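Local coordinates for protein xyloglucanase (Paenibacillus pabuli, PDB 2JEP) that probably hydrolyses the beta-1,4-linked glucan backbone of xyloglucan, a plant cell wall polysaccharide, as a bacterial family 5 glycoside hydrolase, at residues Y360-H365 with G370-N375; G49-A54 with P60-W65; I327-T330 with S335-V338. All coordinates share one frame; numbering follows the deposited sequence. Where two conformers were deposited one is given.

Contact 1: residues Y360-H365 with G370-N375; sequences YWDNGH and GFALFN
Tyr360, Trp361 and Asp362 lie on strand 357-362, the last of the TIM barrel, and meet Phe371 to Leu373 of the loop that follows in a buried contact. It mixes aromatic packing with side-chain-to-backbone hydrogen bonds. The edge of the Trp361 indole points at the face of Phe371, a T-shaped pair with planes at 84°. Trp361 CD1 stands over the middle of that ring and lies 3.5 Å from Phe371 CD2. The Asn363 amide is set at right angles to the same ring, with ND2 at its edge. Tyr360 has CG anti to the backbone N (chi1 -180°), which carries its hydroxyl across to the loop. There Tyr360 OH donates to Phe371 O at 2.7 Å. Leu373 CD1 covers one face of the tyrosine in a CH-pi contact, 4.0 Å from the Tyr360 ring centroid.

Two Asx turns shape the bend. Asp362 OD1 takes Gly364 N at 2.9 Å, while Asp362 OD2 takes Leu373 N at 2.8 Å from above the carboxylate plane. Asn363 OD1 accepts His365 N at 3.0 Å and Phe371 N at 3.2 Å, from opposite faces of its amide. A water joins Asp362 OD1 to Phe374 O. Arg376 forms a salt bridge with Asp362 OD1, and Trp46 donates to OD2. With an alanine in place of Asp362, Arg376 would probably lose its charge partner and both Leu373 N and Gly364 N their acceptor, so the loop could shift.

Trp361 lies on strand 357-362, a position consistent with the active-site tryptophan of family 5 enzymes. Strand 357-362 bonds to Gly45 and Asn47 on one side and Phe324 on the other, closing the barrel. Helix 384-393 packs against Tyr360, Leu373 and Phe374, and helix 72-80 also meets Phe374.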
# COMPACT_ATOMS: atom_id res chain seq x y z
N TYR A 360 -3.97 2.64 6.79
CA TYR A 360 -3.22 3.74 7.37
C TYR A 360 -1.72 3.53 7.22
O TYR A 360 -1.21 2.44 7.43
CB TYR A 360 -3.60 3.87 8.87
CG TYR A 360 -2.87 5.00 9.53
CD1 TYR A 360 -3.30 6.31 9.38
CD2 TYR A 360 -1.68 4.77 10.22
CE1 TYR A 360 -2.58 7.36 9.92
CE2 TYR A 360 -0.96 5.79 10.76
CZ TYR A 360 -1.40 7.09 10.60
OH TYR A 360 -0.64 8.13 11.10
N TRP A 361 -1.00 4.62 6.90
CA TRP A 361 0.45 4.59 6.78
C TRP A 361 1.10 4.91 8.13
O TRP A 361 1.08 6.04 8.56
CB TRP A 361 0.96 5.58 5.71
CG TRP A 361 2.44 5.55 5.65
CD1 TRP A 361 3.30 6.50 6.12
CD2 TRP A 361 3.26 4.46 5.21
NE1 TRP A 361 4.61 6.08 5.98
CE2 TRP A 361 4.61 4.82 5.43
CE3 TRP A 361 2.99 3.23 4.62
CZ2 TRP A 361 5.66 3.99 5.08
CZ3 TRP A 361 4.04 2.41 4.27
CH2 TRP A 361 5.36 2.78 4.52
N ASP A 362 1.71 3.90 8.75
CA ASP A 362 2.39 4.03 10.03
C ASP A 362 3.84 3.66 9.79
O ASP A 362 4.14 2.52 9.42
CB ASP A 362 1.76 3.06 11.03
CG ASP A 362 2.26 3.24 12.45
OD1 ASP A 362 3.50 3.32 12.63
OD2 ASP A 362 1.41 3.28 13.38
N ASN A 363 4.75 4.61 9.99
CA ASN A 363 6.16 4.39 9.77
C ASN A 363 6.99 4.15 11.03
O ASN A 363 8.20 4.03 10.96
CB ASN A 363 6.77 5.52 8.94
CG ASN A 363 6.90 6.82 9.69
OD1 ASN A 363 6.36 6.98 10.79
ND2 ASN A 363 7.67 7.75 9.12
N GLY A 364 6.32 4.02 12.18
CA GLY A 364 7.01 3.76 13.42
C GLY A 364 7.67 4.96 14.04
O GLY A 364 8.17 4.87 15.17
N HIS A 365 7.68 6.10 13.34
CA HIS A 365 8.35 7.27 13.88
C HIS A 365 7.35 8.09 14.73
O HIS A 365 6.34 8.59 14.24
CB HIS A 365 8.92 8.12 12.76
CG HIS A 365 9.62 9.34 13.23
ND1 HIS A 365 9.61 10.52 12.53
CD2 HIS A 365 10.35 9.57 14.35
CE1 HIS A 365 10.29 11.43 13.19
NE2 HIS A 365 10.75 10.89 14.30
N GLY A 370 6.42 12.54 12.19
CA GLY A 370 6.13 11.11 12.27
C GLY A 370 4.72 10.75 11.87
O GLY A 370 3.80 11.58 11.86
N PHE A 371 4.55 9.47 11.54
CA PHE A 371 3.23 8.91 11.25
C PHE A 371 2.76 7.86 12.27
O PHE A 371 1.67 7.33 12.15
CB PHE A 371 3.22 8.20 9.89
CG PHE A 371 3.23 9.08 8.68
CD1 PHE A 371 2.04 9.55 8.15
CD2 PHE A 371 4.40 9.30 7.98
CE1 PHE A 371 2.04 10.26 6.96
CE2 PHE A 371 4.40 10.01 6.78
CZ PHE A 371 3.20 10.48 6.28
N ALA A 372 3.59 7.50 13.25
CA ALA A 372 3.27 6.37 14.08
C ALA A 372 2.04 6.57 14.97
O ALA A 372 1.83 7.66 15.52
CB ALA A 372 4.46 6.06 14.95
N LEU A 373 1.30 5.47 15.17
CA LEU A 373 0.24 5.41 16.16
C LEU A 373 0.61 4.56 17.37
O LEU A 373 -0.13 4.56 18.36
CB LEU A 373 -1.06 4.85 15.57
CG LEU A 373 -1.50 5.44 14.23
CD1 LEU A 373 -2.78 4.73 13.74
CD2 LEU A 373 -1.68 6.97 14.30
N PHE A 374 1.71 3.82 17.25
CA PHE A 374 2.24 2.93 18.30
C PHE A 374 3.73 3.20 18.47
O PHE A 374 4.40 3.59 17.52
CB PHE A 374 2.07 1.47 17.89
CG PHE A 374 0.66 1.08 17.60
CD1 PHE A 374 -0.18 0.59 18.60
CD2 PHE A 374 0.16 1.17 16.31
CE1 PHE A 374 -1.49 0.24 18.31
CE2 PHE A 374 -1.15 0.81 16.02
CZ PHE A 374 -1.97 0.36 17.02
N ASN A 375 4.22 3.01 19.70
CA ASN A 375 5.66 2.99 19.94
C ASN A 375 6.09 1.53 19.86
O ASN A 375 5.68 0.69 20.66
CB ASN A 375 6.07 3.67 21.25
CG ASN A 375 7.58 3.65 21.45
OD1 ASN A 375 8.19 2.59 21.38
ND2 ASN A 375 8.19 4.81 21.68
O HOH W 1 4.14 2.20 15.06

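Contact 2: residues G49-A54 with P60-W65; sequences GNQLEA and PNETAW
Asn61 N donates to Ala54 O at 2.9 Å in a nearly straight bond (163°), beside the hairpin of strands 55-56 and 59-60. Gln51 NE2 donates weakly to Glu62 O at 2.9 Å and also to Pro68 O, while OE1 accepts from Arg376. A water ties Asn50 O, Glu62 O and Trp65 N together. A second water links Asn50 ND2 to Trp65 O.

Glu53 CG lies between backbone N and carbonyl carbon (chi1 82°), and the chain bends at the next bond. This turns the carboxylate back, and Glu53 OE2 takes Asn50 N at 2.7 Å while Glu53 OE1 takes Gln51 N at 2.8 Å. Asn61 OD1 accepts Thr63 N, an Asx turn, and Thr63 OG1. Where the two segments run closest, Glu62 CA makes a C-H...O contact of 3.1 Å to Gln51 O.

Packing centres on Trp65. Ala54 CA sits 3.5 Å from the centroid of the Trp65 six-membered ring, only 4° off its normal, and Ala54 CB lies over the same face. Asn50 OD1 comes to the ring edge, 3.4 Å from Trp65 CE3. Leu52 CD1 lies alongside Glu62, whose OE1 forms a salt bridge with Arg111 and whose OE2 accepts from Val70 N.

Most polar links use main-chain atoms or water, so the contact probably fixes the backbone paths of two loops, after strand 45-48 and before helix 72-80.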
# COMPACT_ATOMS: atom_id res chain seq x y z
N GLY A 49 5.05 -0.01 8.27
CA GLY A 49 5.92 0.83 7.49
C GLY A 49 7.33 0.95 8.07
O GLY A 49 7.54 0.84 9.29
N ASN A 50 8.27 1.29 7.19
CA ASN A 50 9.66 1.47 7.54
C ASN A 50 10.22 0.23 8.25
O ASN A 50 10.96 0.31 9.24
CB ASN A 50 9.87 2.76 8.36
CG ASN A 50 9.82 4.00 7.52
OD1 ASN A 50 9.32 3.98 6.39
ND2 ASN A 50 10.28 5.12 8.09
N GLN A 51 9.90 -0.94 7.67
CA GLN A 51 10.45 -2.21 8.15
C GLN A 51 11.04 -2.98 6.99
O GLN A 51 12.17 -2.69 6.59
CB GLN A 51 9.43 -3.00 8.99
CG GLN A 51 8.89 -2.22 10.22
CD GLN A 51 9.63 -2.37 11.55
OE1 GLN A 51 9.02 -2.08 12.60
NE2 GLN A 51 10.91 -2.80 11.53
N LEU A 52 10.28 -3.93 6.42
CA LEU A 52 10.89 -4.82 5.44
C LEU A 52 11.13 -4.19 4.07
O LEU A 52 11.77 -4.82 3.21
CB LEU A 52 10.14 -6.15 5.32
CG LEU A 52 10.30 -7.10 6.50
CD1 LEU A 52 9.62 -6.63 7.79
CD2 LEU A 52 9.78 -8.49 6.08
N GLU A 53 10.69 -2.94 3.87
CA GLU A 53 11.06 -2.19 2.66
C GLU A 53 12.30 -1.32 2.85
O GLU A 53 12.86 -0.82 1.90
CB GLU A 53 9.91 -1.32 2.17
CG GLU A 53 9.71 0.04 2.85
CD GLU A 53 9.02 0.03 4.19
OE1 GLU A 53 9.15 -0.94 4.97
OE2 GLU A 53 8.36 1.06 4.47
N ALA A 54 12.72 -1.16 4.11
CA ALA A 54 13.88 -0.34 4.44
C ALA A 54 15.14 -0.95 3.86
O ALA A 54 15.26 -2.17 3.84
CB ALA A 54 14.00 -0.19 5.95
N PRO A 60 18.19 -4.72 1.66
CA PRO A 60 17.07 -4.56 2.59
C PRO A 60 17.47 -4.98 4.01
O PRO A 60 18.27 -5.89 4.19
CB PRO A 60 16.01 -5.50 2.05
CG PRO A 60 16.38 -5.79 0.66
CD PRO A 60 17.86 -5.68 0.59
N ASN A 61 16.90 -4.32 5.00
CA ASN A 61 17.17 -4.62 6.40
C ASN A 61 16.10 -3.92 7.19
O ASN A 61 15.97 -2.70 7.11
CB ASN A 61 18.59 -4.15 6.74
CG ASN A 61 18.97 -4.35 8.19
OD1 ASN A 61 18.13 -4.20 9.09
ND2 ASN A 61 20.22 -4.68 8.43
N GLU A 62 15.30 -4.70 7.90
CA GLU A 62 14.12 -4.15 8.53
C GLU A 62 14.39 -3.17 9.67
O GLU A 62 13.46 -2.49 10.10
CB GLU A 62 13.17 -5.26 9.02
CG GLU A 62 13.61 -5.97 10.26
CD GLU A 62 12.89 -7.25 10.47
OE1 GLU A 62 13.28 -8.27 9.83
OE2 GLU A 62 11.91 -7.24 11.25
N THR A 63 15.65 -3.08 10.11
CA THR A 63 16.03 -2.10 11.11
C THR A 63 16.74 -0.88 10.56
O THR A 63 17.13 -0.01 11.32
CB THR A 63 16.94 -2.73 12.16
OG1 THR A 63 18.19 -3.13 11.56
CG2 THR A 63 16.25 -3.90 12.86
N ALA A 64 16.88 -0.81 9.24
CA ALA A 64 17.76 0.18 8.62
C ALA A 64 17.25 1.60 8.82
O ALA A 64 18.02 2.55 8.75
CB ALA A 64 17.93 -0.12 7.12
N TRP A 65 15.94 1.75 9.01
CA TRP A 65 15.33 3.05 9.16
C TRP A 65 14.93 3.35 10.59
O TRP A 65 14.11 4.21 10.83
CB TRP A 65 14.18 3.26 8.15
CG TRP A 65 14.65 3.31 6.71
CD1 TRP A 65 15.93 3.46 6.25
CD2 TRP A 65 13.83 3.23 5.56
NE1 TRP A 65 15.95 3.45 4.88
CE2 TRP A 65 14.66 3.32 4.43
CE3 TRP A 65 12.45 3.07 5.38
CZ2 TRP A 65 14.16 3.25 3.13
CZ3 TRP A 65 11.97 3.02 4.09
CH2 TRP A 65 12.81 3.10 3.00
O HOH W 2 13.61 0.30 10.18
O HOH W 3 11.34 5.26 10.78

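Contact 3: residues I327-T330 with S335-V338; sequences IDKT and SNNV
Asn336, near the N-terminal end of helix 336-353, turns its side chain onto the loop 327-330 and has the largest share of the buried surface. Its CG is anti to the backbone N (chi1 174°), and this sends the amide out from the helix toward Lys329. Asn336 OD1 accepts Lys329 N at 2.8 Å. The bond is fairly straight at the hydrogen (159°), but the donor stands well above the carbonyl plane, 61° out of it. The amide also packs on the start of the lysine side chain, with Asn336 CG 3.7 Å from Lys329 CB. The other end of the amide is engaged too. Asn336 ND2 donates to Thr280 O and to a water, and that water donates to Ile327 O at 2.8 Å.

Thr330 is the second main participant. Its methyl reaches the next helix residue, with Thr330 CG2 3.4 Å from Asn337 ND2. The two side chains pass each other at a slant. The polar side of the threonine is turned to its own loop. Asp328 OD1 accepts Thr330 N at 2.9 Å, closing an Asx turn, and also accepts Thr330 OG1 at 2.7 Å through its syn lone pair. This double grip sets the rotation of Thr330 and so places its methyl.

Asn337 completes the group. Its ND2 donates to a water that in turn donates to Asp328 OD2 at 2.8 Å, while its OD1 accepts from Arg340 one turn on. The long Lys329 chain leads away, and NZ donates to several backbone oxygens, including that of Asp270.

One direct hydrogen bond and two water bridges thus join the loop after strand 319-324 to the first turn of the next helix. The chemistry is that of a small polar clasp with little apolar packing.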
# COMPACT_ATOMS: atom_id res chain seq x y z
N ILE A 327 1.39 13.72 8.73
CA ILE A 327 2.55 13.77 9.60
C ILE A 327 2.34 14.64 10.84
O ILE A 327 1.59 15.64 10.82
CB ILE A 327 3.82 14.24 8.85
CG1 ILE A 327 3.71 15.69 8.32
CG2 ILE A 327 4.17 13.23 7.77
CD1 ILE A 327 4.98 16.20 7.75
N ASP A 328 3.07 14.30 11.90
CA ASP A 328 2.96 14.98 13.19
C ASP A 328 3.58 16.37 13.14
O ASP A 328 4.80 16.50 13.05
CB ASP A 328 3.62 14.12 14.26
CG ASP A 328 3.47 14.66 15.68
OD1 ASP A 328 3.22 15.87 15.84
OD2 ASP A 328 3.64 13.82 16.60
N LYS A 329 2.71 17.38 13.21
CA LYS A 329 3.12 18.80 13.20
C LYS A 329 2.82 19.48 14.53
O LYS A 329 2.71 20.70 14.57
CB LYS A 329 2.50 19.55 12.01
CG LYS A 329 2.96 19.03 10.68
CD LYS A 329 2.45 19.85 9.53
CE LYS A 329 2.85 19.29 8.19
NZ LYS A 329 2.65 20.30 7.09
N THR A 330 2.71 18.69 15.61
CA THR A 330 2.47 19.29 16.92
C THR A 330 3.62 20.19 17.41
O THR A 330 3.38 21.03 18.28
CB THR A 330 2.21 18.22 18.00
OG1 THR A 330 3.32 17.32 18.10
CG2 THR A 330 0.92 17.46 17.72
N SER A 335 -2.32 22.30 18.27
CA SER A 335 -3.61 21.67 17.95
C SER A 335 -3.58 20.66 16.81
O SER A 335 -4.60 20.12 16.45
CB SER A 335 -4.66 22.72 17.66
OG SER A 335 -4.48 23.39 16.42
N ASN A 336 -2.40 20.37 16.26
CA ASN A 336 -2.34 19.57 15.05
C ASN A 336 -3.01 18.22 15.15
O ASN A 336 -3.59 17.75 14.18
CB ASN A 336 -0.89 19.44 14.59
CG ASN A 336 -0.70 18.50 13.42
OD1 ASN A 336 -0.09 17.43 13.59
ND2 ASN A 336 -1.16 18.88 12.22
N ASN A 337 -2.93 17.55 16.30
CA ASN A 337 -3.51 16.21 16.38
C ASN A 337 -5.03 16.22 16.24
O ASN A 337 -5.60 15.21 15.82
CB ASN A 337 -3.08 15.47 17.64
CG ASN A 337 -1.72 14.83 17.51
OD1 ASN A 337 -1.33 14.43 16.42
ND2 ASN A 337 -0.98 14.75 18.61
N VAL A 338 -5.69 17.33 16.55
CA VAL A 338 -7.11 17.43 16.28
C VAL A 338 -7.36 17.18 14.80
O VAL A 338 -8.30 16.47 14.42
CB VAL A 338 -7.66 18.85 16.66
CG1 VAL A 338 -9.11 19.03 16.25
CG2 VAL A 338 -7.48 19.10 18.18
O HOH W 4 -0.26 17.46 9.75
O HOH W 5 1.73 13.77 18.64

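Contacts 1 and 2 are largely buried and belong to neighbouring strands of the closed sheet: contact 1 on strand 357-362 and the loop after it, contact 2 in loops following strand 45-48. They touch directly: the Trp361 indole packs on Gly49 and Glu53, and Asn363 O on Asn50. Contact 3 is smaller, only partly buried and farther from the chain centre. It joins contact 1 through a probable hydrogen bond of 2.8 Å from Asp328 N to Gly370 O and Phe371 against Ile327. Helix 336-353 leads into strand 357-362. Contacts 2 and 3 do not meet. Contacts 1 and 2 combine aromatic packing with hydrogen bonds and water; contact 3 has little apolar packing and relies on amides and water.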